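Local structure of putative peptide ABC-transport system periplasmic peptide-binding protein (Campylobacter jejuni, 4OEV) at residues T38-D41 with S45-P48; K47-K52 with H181-K186; F129-S134 with P390-F395. The protein binds nickel outside the cytoplasm and probably delivers it to an ABC-type importer, in a family generally linked to peptide transport. All blocks are in the same frame, centred on the assembly; numbering follows the deposited sequence.

Contact 1 of 3, residues T38-D41 with S45-P48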
loop_
_atom_site.group_PDB
_atom_site.type_symbol
_atom_site.label_atom_id
_atom_site.label_comp_id
_atom_site.label_asym_id
_atom_site.label_seq_id
_atom_site.Cartn_x
_atom_site.Cartn_y
_atom_site.Cartn_z
ATOM N N THR A 38 -13.364 -9.112 -9.595
ATOM C CA THR A 38 -13.740 -9.396 -8.231
ATOM C C THR A 38 -13.707 -8.122 -7.391
ATOM O O THR A 38 -13.179 -7.086 -7.814
ATOM C CB THR A 38 -12.819 -10.455 -7.598
ATOM O OG1 THR A 38 -11.481 -9.970 -7.557
ATOM C CG2 THR A 38 -12.814 -11.762 -8.411
ATOM N N ARG A 39 -14.271 -8.207 -6.196
ATOM C CA ARG A 39 -14.288 -7.057 -5.267
ATOM C C ARG A 39 -14.316 -7.599 -3.838
ATOM O O ARG A 39 -14.396 -8.816 -3.651
ATOM C CB ARG A 39 -15.500 -6.164 -5.545
ATOM C CG ARG A 39 -16.816 -6.834 -5.135
ATOM C CD ARG A 39 -18.021 -6.025 -5.520
ATOM N NE ARG A 39 -19.197 -6.883 -5.434
ATOM C CZ ARG A 39 -19.931 -7.075 -4.333
ATOM N NH1 ARG A 39 -20.976 -7.905 -4.387
ATOM N NH2 ARG A 39 -19.660 -6.421 -3.195
ATOM N N PHE A 40 -14.218 -6.724 -2.833
ATOM C CA PHE A 40 -14.261 -7.150 -1.439
ATOM C C PHE A 40 -15.323 -6.374 -0.669
ATOM O O PHE A 40 -15.459 -5.170 -0.895
ATOM C CB PHE A 40 -12.892 -6.954 -0.766
ATOM C CG PHE A 40 -11.766 -7.514 -1.575
ATOM C CD1 PHE A 40 -11.455 -8.861 -1.488
ATOM C CD2 PHE A 40 -11.042 -6.699 -2.443
ATOM C CE1 PHE A 40 -10.430 -9.416 -2.271
ATOM C CE2 PHE A 40 -10.019 -7.240 -3.219
ATOM C CZ PHE A 40 -9.718 -8.601 -3.135
ATOM N N ASP A 41 -16.020 -7.039 0.264
ATOM C CA ASP A 41 -17.082 -6.372 1.036
ATOM C C ASP A 41 -16.537 -5.861 2.366
ATOM O O ASP A 41 -15.317 -5.807 2.543
ATOM C CB ASP A 41 -18.301 -7.298 1.231
ATOM C CG ASP A 41 -18.006 -8.549 2.077
ATOM O OD1 ASP A 41 -16.946 -8.618 2.736
ATOM O OD2 ASP A 41 -18.850 -9.483 2.062
ATOM N N SER A 45 -14.293 -9.917 2.321
ATOM C CA SER A 45 -14.625 -11.180 1.636
ATOM C C SER A 45 -14.586 -10.974 0.150
ATOM O O SER A 45 -15.106 -9.974 -0.328
ATOM C CB SER A 45 -16.021 -11.660 2.031
ATOM O OG SER A 45 -16.066 -11.950 3.413
ATOM N N LEU A 46 -13.998 -11.926 -0.592
ATOM C CA LEU A 46 -14.001 -11.863 -2.030
ATOM C C LEU A 46 -15.425 -12.071 -2.549
ATOM O O LEU A 46 -16.106 -13.012 -2.112
ATOM C CB LEU A 46 -13.066 -12.936 -2.617
ATOM C CG LEU A 46 -12.770 -12.979 -4.105
ATOM C CD1 LEU A 46 -11.848 -11.890 -4.572
ATOM C CD2 LEU A 46 -12.136 -14.323 -4.419
ATOM N N LYS A 47 -15.875 -11.183 -3.440
ATOM C CA LYS A 47 -17.220 -11.262 -4.020
ATOM C C LYS A 47 -17.145 -11.023 -5.504
ATOM O O LYS A 47 -16.253 -10.324 -5.973
ATOM C CB LYS A 47 -18.179 -10.230 -3.417
ATOM C CG LYS A 47 -18.473 -10.395 -1.944
ATOM C CD LYS A 47 -19.230 -11.676 -1.638
ATOM C CE LYS A 47 -19.655 -11.693 -0.169
ATOM N NZ LYS A 47 -20.309 -12.975 0.222
ATOM N N PRO A 48 -18.134 -11.556 -6.255
ATOM C CA PRO A 48 -18.176 -11.312 -7.702
ATOM C C PRO A 48 -18.351 -9.834 -8.008
ATOM O O PRO A 48 -19.049 -9.120 -7.257
ATOM C CB PRO A 48 -19.392 -12.117 -8.170
ATOM C CG PRO A 48 -19.651 -13.090 -7.093
ATOM C CD PRO A 48 -19.149 -12.518 -5.809
HETATM O O HOH W 1 -22.132 -8.802 -6.876
#

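Contact 2 of 3, residues K47-K52 with H181-K186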
loop_
_atom_site.group_PDB
_atom_site.type_symbol
_atom_site.label_atom_id
_atom_site.label_comp_id
_atom_site.label_asym_id
_atom_site.label_seq_id
_atom_site.Cartn_x
_atom_site.Cartn_y
_atom_site.Cartn_z
ATOM N N LYS A 47 -15.875 -11.183 -3.440
ATOM C CA LYS A 47 -17.220 -11.262 -4.020
ATOM C C LYS A 47 -17.145 -11.023 -5.504
ATOM O O LYS A 47 -16.253 -10.324 -5.973
ATOM C CB LYS A 47 -18.179 -10.230 -3.417
ATOM C CG LYS A 47 -18.473 -10.395 -1.944
ATOM C CD LYS A 47 -19.230 -11.676 -1.638
ATOM C CE LYS A 47 -19.655 -11.693 -0.169
ATOM N NZ LYS A 47 -20.309 -12.975 0.222
ATOM N N PRO A 48 -18.134 -11.556 -6.255
ATOM C CA PRO A 48 -18.176 -11.312 -7.702
ATOM C C PRO A 48 -18.351 -9.834 -8.008
ATOM O O PRO A 48 -19.049 -9.120 -7.257
ATOM C CB PRO A 48 -19.392 -12.117 -8.170
ATOM C CG PRO A 48 -19.651 -13.090 -7.093
ATOM C CD PRO A 48 -19.149 -12.518 -5.809
ATOM N N ASP A 49 -17.725 -9.365 -9.083
ATOM C CA ASP A 49 -17.973 -8.000 -9.512
ATOM C C ASP A 49 -18.253 -8.011 -11.003
ATOM O O ASP A 49 -19.367 -8.306 -11.394
ATOM C CB ASP A 49 -16.807 -7.045 -9.167
ATOM C CG ASP A 49 -17.217 -5.586 -9.353
ATOM O OD1 ASP A 49 -18.319 -5.403 -9.962
ATOM O OD2 ASP A 49 -16.484 -4.652 -8.944
ATOM N N LEU A 50 -17.268 -7.752 -11.855
ATOM C CA LEU A 50 -17.554 -7.858 -13.292
ATOM C C LEU A 50 -17.727 -9.308 -13.671
ATOM O O LEU A 50 -18.439 -9.635 -14.653
ATOM C CB LEU A 50 -16.454 -7.226 -14.139
ATOM C CG LEU A 50 -16.388 -5.697 -14.151
ATOM C CD1 LEU A 50 -15.164 -5.242 -14.976
ATOM C CD2 LEU A 50 -17.684 -5.072 -14.681
ATOM N N ALA A 51 -17.121 -10.200 -12.901
ATOM C CA ALA A 51 -17.300 -11.632 -13.148
ATOM C C ALA A 51 -18.419 -12.189 -12.257
ATOM O O ALA A 51 -18.425 -11.913 -11.057
ATOM C CB ALA A 51 -16.004 -12.388 -12.925
ATOM N N LYS A 52 -19.373 -12.939 -12.844
ATOM C CA LYS A 52 -20.461 -13.563 -12.078
ATOM C C LYS A 52 -20.015 -14.764 -11.224
ATOM O O LYS A 52 -20.502 -14.955 -10.105
ATOM C CB LYS A 52 -21.603 -14.069 -13.036
ATOM C CG LYS A 52 -22.314 -13.005 -13.878
ATOM C CD LYS A 52 -23.438 -13.583 -14.803
ATOM C CE LYS A 52 -24.441 -12.458 -15.232
ATOM N NZ LYS A 52 -25.715 -12.875 -15.910
ATOM N N HIS A 181 -25.445 4.424 -15.310
ATOM C CA HIS A 181 -25.627 3.033 -15.703
ATOM C C HIS A 181 -24.600 2.132 -15.039
ATOM O O HIS A 181 -23.873 1.410 -15.722
ATOM C CB HIS A 181 -25.543 2.880 -17.228
ATOM C CG HIS A 181 -26.459 3.801 -17.977
ATOM N ND1 HIS A 181 -25.997 4.811 -18.794
ATOM C CD2 HIS A 181 -27.813 3.870 -18.025
ATOM C CE1 HIS A 181 -27.027 5.461 -19.313
ATOM N NE2 HIS A 181 -28.140 4.908 -18.865
ATOM N N PHE A 182 -24.535 2.180 -13.711
ATOM C CA PHE A 182 -23.585 1.370 -12.951
ATOM C C PHE A 182 -24.304 0.068 -12.592
ATOM O O PHE A 182 -25.300 0.063 -11.878
ATOM C CB PHE A 182 -23.085 2.125 -11.708
ATOM C CG PHE A 182 -22.016 1.408 -10.938
ATOM C CD1 PHE A 182 -20.953 0.787 -11.596
ATOM C CD2 PHE A 182 -22.037 1.393 -9.557
ATOM C CE1 PHE A 182 -19.956 0.134 -10.891
ATOM C CE2 PHE A 182 -21.046 0.757 -8.843
ATOM C CZ PHE A 182 -19.996 0.114 -9.514
ATOM N N TYR A 183 -23.809 -1.029 -13.143
ATOM C CA TYR A 183 -24.460 -2.345 -13.058
ATOM C C TYR A 183 -24.644 -2.801 -11.596
ATOM O O TYR A 183 -25.517 -3.603 -11.268
ATOM C CB TYR A 183 -23.620 -3.370 -13.842
ATOM C CG TYR A 183 -22.213 -3.464 -13.256
ATOM C CD1 TYR A 183 -21.884 -4.421 -12.301
ATOM C CD2 TYR A 183 -21.230 -2.553 -13.633
ATOM C CE1 TYR A 183 -20.594 -4.475 -11.755
ATOM C CE2 TYR A 183 -19.935 -2.614 -13.104
ATOM C CZ TYR A 183 -19.627 -3.567 -12.167
ATOM O OH TYR A 183 -18.340 -3.581 -11.634
ATOM N N LEU A 184 -23.753 -2.331 -10.736
ATOM C CA LEU A 184 -23.649 -2.859 -9.382
ATOM C C LEU A 184 -24.707 -2.297 -8.421
ATOM O O LEU A 184 -25.204 -3.015 -7.547
ATOM C CB LEU A 184 -22.247 -2.579 -8.857
ATOM C CG LEU A 184 -21.770 -3.446 -7.701
ATOM C CD1 LEU A 184 -21.714 -4.917 -8.102
ATOM C CD2 LEU A 184 -20.410 -2.961 -7.208
ATOM N N ASP A 185 -25.003 -1.000 -8.565
ATOM C CA ASP A 185 -26.013 -0.301 -7.769
ATOM C C ASP A 185 -26.143 1.176 -8.206
ATOM O O ASP A 185 -25.347 1.663 -9.007
ATOM C CB ASP A 185 -25.670 -0.379 -6.284
ATOM C CG ASP A 185 -26.895 -0.580 -5.431
ATOM O OD1 ASP A 185 -27.944 0.005 -5.776
ATOM O OD2 ASP A 185 -26.818 -1.332 -4.435
ATOM N N LYS A 186 -27.113 1.906 -7.677
ATOM C CA LYS A 186 -27.193 3.316 -8.033
ATOM C C LYS A 186 -26.204 4.101 -7.177
ATOM O O LYS A 186 -26.144 3.910 -5.962
ATOM C CB LYS A 186 -28.615 3.882 -7.851
ATOM C CG LYS A 186 -29.623 3.230 -8.760
ATOM C CD LYS A 186 -29.138 3.336 -10.208
ATOM C CE LYS A 186 -30.208 2.904 -11.199
ATOM N NZ LYS A 186 -31.436 3.675 -10.886
#

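Contact 3 of 3, residues F129-S134 with P390-F395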
loop_
_atom_site.group_PDB
_atom_site.type_symbol
_atom_site.label_atom_id
_atom_site.label_comp_id
_atom_site.label_asym_id
_atom_site.label_seq_id
_atom_site.Cartn_x
_atom_site.Cartn_y
_atom_site.Cartn_z
ATOM N N PHE A 129 -4.337 -15.028 -7.352
ATOM C CA PHE A 129 -4.851 -14.515 -8.611
ATOM C C PHE A 129 -6.241 -13.850 -8.511
ATOM O O PHE A 129 -6.504 -12.863 -9.196
ATOM C CB PHE A 129 -4.950 -15.677 -9.657
ATOM C CG PHE A 129 -5.153 -15.220 -11.064
ATOM C CD1 PHE A 129 -4.490 -14.101 -11.548
ATOM C CD2 PHE A 129 -5.961 -15.983 -11.966
ATOM C CE1 PHE A 129 -4.660 -13.672 -12.853
ATOM C CE2 PHE A 129 -6.126 -15.571 -13.271
ATOM C CZ PHE A 129 -5.482 -14.429 -13.740
ATOM N N LEU A 130 -7.148 -14.440 -7.734
ATOM C CA LEU A 130 -8.499 -13.884 -7.619
ATOM C C LEU A 130 -8.435 -12.519 -6.930
ATOM O O LEU A 130 -9.143 -11.596 -7.328
ATOM C CB LEU A 130 -9.406 -14.830 -6.847
ATOM C CG LEU A 130 -9.816 -16.045 -7.688
ATOM C CD1 LEU A 130 -10.554 -17.052 -6.818
ATOM C CD2 LEU A 130 -10.680 -15.604 -8.863
ATOM N N ASP A 131 -7.574 -12.392 -5.916
ATOM C CA ASP A 131 -7.380 -11.081 -5.282
ATOM C C ASP A 131 -6.829 -10.138 -6.326
ATOM O O ASP A 131 -7.244 -8.990 -6.392
ATOM C CB ASP A 131 -6.409 -11.133 -4.073
ATOM C CG ASP A 131 -7.097 -11.563 -2.804
ATOM O OD1 ASP A 131 -8.260 -12.070 -2.905
ATOM O OD2 ASP A 131 -6.519 -11.325 -1.715
ATOM N N ALA A 132 -5.904 -10.641 -7.144
ATOM C CA ALA A 132 -5.242 -9.825 -8.170
ATOM C C ALA A 132 -6.227 -9.325 -9.211
ATOM O O ALA A 132 -6.041 -8.243 -9.784
ATOM C CB ALA A 132 -4.122 -10.620 -8.846
ATOM N N LEU A 133 -7.253 -10.136 -9.473
ATOM C CA LEU A 133 -8.263 -9.792 -10.465
ATOM C C LEU A 133 -9.291 -8.784 -9.931
ATOM O O LEU A 133 -10.321 -8.524 -10.585
ATOM C CB LEU A 133 -8.960 -11.079 -10.968
ATOM C CG LEU A 133 -8.105 -11.984 -11.856
ATOM C CD1 LEU A 133 -8.693 -13.353 -12.040
ATOM C CD2 LEU A 133 -7.914 -11.308 -13.184
ATOM N N SER A 134 -9.010 -8.185 -8.760
ATOM C CA SER A 134 -9.892 -7.125 -8.286
ATOM C C SER A 134 -9.418 -5.821 -8.935
ATOM O O SER A 134 -10.076 -4.800 -8.808
ATOM C CB SER A 134 -9.911 -7.025 -6.749
ATOM O OG SER A 134 -8.602 -6.781 -6.218
ATOM N N PRO A 390 -1.224 -12.028 1.189
ATOM C CA PRO A 390 0.099 -11.662 1.736
ATOM C C PRO A 390 1.198 -11.429 0.705
ATOM O O PRO A 390 2.220 -10.833 1.054
ATOM C CB PRO A 390 0.461 -12.862 2.608
ATOM C CG PRO A 390 -0.449 -13.998 2.139
ATOM C CD PRO A 390 -1.742 -13.271 1.801
ATOM N N ASP A 391 1.019 -11.904 -0.524
ATOM C CA ASP A 391 1.986 -11.669 -1.591
ATOM C C ASP A 391 2.118 -10.202 -1.954
ATOM O O ASP A 391 3.209 -9.753 -2.309
ATOM C CB ASP A 391 1.573 -12.476 -2.863
ATOM C CG ASP A 391 2.619 -12.372 -4.022
ATOM O OD1 ASP A 391 3.808 -12.686 -3.808
ATOM O OD2 ASP A 391 2.252 -11.982 -5.153
ATOM N N PHE A 392 1.014 -9.435 -1.880
ATOM C CA PHE A 392 0.985 -8.123 -2.582
ATOM C C PHE A 392 1.928 -7.028 -2.046
ATOM O O PHE A 392 2.510 -6.227 -2.836
ATOM C CB PHE A 392 -0.463 -7.594 -2.593
ATOM C CG PHE A 392 -1.366 -8.367 -3.505
ATOM C CD1 PHE A 392 -0.845 -9.088 -4.545
ATOM C CD2 PHE A 392 -2.740 -8.428 -3.265
ATOM C CE1 PHE A 392 -1.694 -9.846 -5.403
ATOM C CE2 PHE A 392 -3.574 -9.175 -4.108
ATOM C CZ PHE A 392 -3.045 -9.886 -5.173
ATOM N N HIS A 393 2.105 -6.934 -0.729
ATOM C CA HIS A 393 3.135 -5.979 -0.295
ATOM C C HIS A 393 4.366 -6.721 0.248
ATOM O O HIS A 393 5.110 -6.220 1.070
ATOM C CB HIS A 393 2.564 -4.989 0.732
ATOM C CG HIS A 393 1.672 -3.958 0.106
ATOM N ND1 HIS A 393 1.516 -2.685 0.611
ATOM C CD2 HIS A 393 0.935 -4.002 -1.034
ATOM C CE1 HIS A 393 0.674 -2.010 -0.153
ATOM N NE2 HIS A 393 0.333 -2.774 -1.181
ATOM N N THR A 394 4.624 -7.921 -0.241
ATOM C CA THR A 394 5.867 -8.523 0.192
ATOM C C THR A 394 6.753 -8.792 -0.974
ATOM O O THR A 394 7.962 -8.505 -0.900
ATOM C CB THR A 394 5.686 -9.861 1.017
ATOM O OG1 THR A 394 4.921 -10.792 0.253
ATOM C CG2 THR A 394 4.998 -9.636 2.366
ATOM N N PHE A 395 6.194 -9.311 -2.080
ATOM C CA PHE A 395 7.057 -9.614 -3.200
ATOM C C PHE A 395 7.763 -8.356 -3.789
ATOM O O PHE A 395 9.023 -8.322 -3.927
ATOM C CB PHE A 395 6.278 -10.362 -4.298
ATOM C CG PHE A 395 7.180 -11.044 -5.337
ATOM C CD1 PHE A 395 7.690 -12.298 -5.088
ATOM C CD2 PHE A 395 7.527 -10.394 -6.531
ATOM C CE1 PHE A 395 8.531 -12.954 -6.060
ATOM C CE2 PHE A 395 8.386 -11.014 -7.495
ATOM C CZ PHE A 395 8.882 -12.285 -7.250
#

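Contact 1 of 3, residues T38-D41 with S45-P48
Arg-39 and Lys-47 form the hydrogen-bonded pair of a short antiparallel beta hairpin. Arg-39 N gives to Lys-47 O at 2.9 Å, and Lys-47 N gives back to Arg-39 O at 2.8 Å. The strands 38-40 and 46-48 are strongly twisted, running at 134° to each other. Thr-38/Pro-48 and Phe-40/Leu-46 are the flanking non-hydrogen-bonded pairs.

The tight side carries Phe-40 and Leu-46. The CD1 methyl of Leu-46 is pressed to 3.5 Å from Thr-38 CB, closer than usual carbon packing. The same methyl lies 3.7 Å from Phe-40 CE1 and meets the ring at a slant.

The looser side is polar and partly exposed. The Arg-39 chain, extended from CG to NE, reaches across to strand 46-48. Its NE gives a hydrogen bond of 2.9 Å to Pro-48 O, which lies 26° out of the guanidinium plane. One face of the guanidinium rests on Lys-47 CB. A water links Arg-39 NH1 to Pro-48 O. Lys-47 NZ stays 4.2 Å from Asp-41 OD2, too far for a salt bridge.

Asp-41 closes the turn twice. Its N gives to Ser-45 O at 3.1 Å, in the carbonyl plane. Its OD1 accepts Ser-45 N at 3.0 Å from above the carboxylate plane. OD1 also takes the N-H of Asn-43, forming an Asx turn.

The Phe-40/Leu-46 side faces the helix 129-132, where both side chains touch Asp-131. Thr-38 OG1 is hydrogen-bonded to Leu-130 O there. Trp-54 of strand 51-56 packs on Thr-38, Leu-46 and Pro-48.

Contact 2 of 3, residues K47-K52 with H181-K186
Asp-49 and Tyr-183 join two loops of the periplasmic binding-protein fold. One is the bend between strands 46-48 and 51-56. The other is the connection from strand 173-178 to strand 191-196, two antiparallel neighbours in a mixed sheet. The contact is small and rests on four side chains.

Tyr-183 OH gives a hydrogen bond to Asp-49 OD1. At 2.5 Å it is very short. The acceptor lies at the edge of the ring and in its plane, so OD1 also comes 3.0 Å from Tyr-183 CE1. The carboxylate is turned 40° from the ring. Asp-49 OD2 is close to the hydroxyl but badly angled for a bond. The two side chains run at about a right angle. Tyr-183 projects with CG between its backbone N and carbonyl carbon (chi1 60°), which carries the ring across to the bend. Asp-49 answers with CG opposite its own N (chi1 -168°), and this swings the carboxylate toward the phenol. Ser-35 OG also bonds to the hydroxyl, so the hydroxyl has two partners, Asp-49 and Ser-35.

Leu-50 supplies the apolar part. It crosses Tyr-183 at about a right angle and touches it through the CD2 branch. This methyl sits 3.5 Å from Tyr-183 CZ, on a slant to the ring, and 3.7 Å from Tyr-183 CE2. The backbone of this bend is tied down as well. Asp-49 has a backbone hydrogen bond with Leu-37, and Leu-50 has them with Gly-36 and Arg-68.

Leu-184 is used at two points. Within the 181-186 loop, its CB lies 3.5 Å above the Phe-182 ring, offset toward the rim. Beside the phenol, Leu-184 CD1 comes to 3.9 Å from Asp-49 OD1.

Contact 3 of 3, residues F129-S134 with P390-F395
Phe-392 meets Asp-131 and Ala-132 with its ring edge, at the C-terminal end of the short helix 129-132. The arrangement is consistent with a contact between the two lobes of a periplasmic binding protein. The 390-395 loop follows strand 379-384, which contributes Phe-380, Ile-382, Gly-383 and Trp-384 to the oxalate pocket. The Phe-392 side chain itself is about 13 Å from the bound nickel and oxalate.

The packing comes first. Asp-131 CB and Ala-132 N lie at the ring edge, near its plane. Phe-392 CE2 is 3.4 Å from Asp-131 CB, and the neighbouring CZ is 3.6 Å from Ala-132 N. The apolar contact is between Phe-392 CZ and Ala-132 CB, at 3.9 Å. Phe-392 has CG opposite its carbonyl carbon (chi1 -71°), which directs the ring at the helix. Asn-103 and Tyr-126 also touch this ring.

The polar link lies just before the second segment. Asp-131 touches the ring through CB, while its OD2 accepts the N-H of Asp-389. The 390-395 loop is also held by Asp-391, which forms a salt bridge with Arg-429 and a hydrogen bond with Tyr-126.

Hydrogen bonds inside each segment set the backbones. Asp-391 O receives both Thr-394 N and Phe-395 N, the latter at the start of helix 395-398. Thr-394 OG1 gives to Pro-390 O at 2.8 Å. At the end of helix 129-132, Asp-131 O is gripped twice: by Ser-134 N at 3.1 Å and, nearly in line with the carbonyl bond at 166°, by Ser-134 OG at 2.6 Å.

From the N terminus, contact 1 comes first and closes the smallest loop, the hairpin turn between strands 38-40 and 46-48. Contact 2 opens on that hairpin's second strand, sharing Lys-47 and Pro-48, and closes at 181-186 after a long excursion. Contact 3 opens inside this excursion at 129-134 and closes only at 390-395, so contacts 2 and 3 cross, while contact 1 lies ahead of contact 3. The hairpin touches both others: Asp-49 packs on Thr-38 and Arg-39, and Ser-134 packs on Phe-40. Together they tie the hairpin to the 173-178/191-196 connection on one flank and to helix 129-132, then the 390-395 loop, on another.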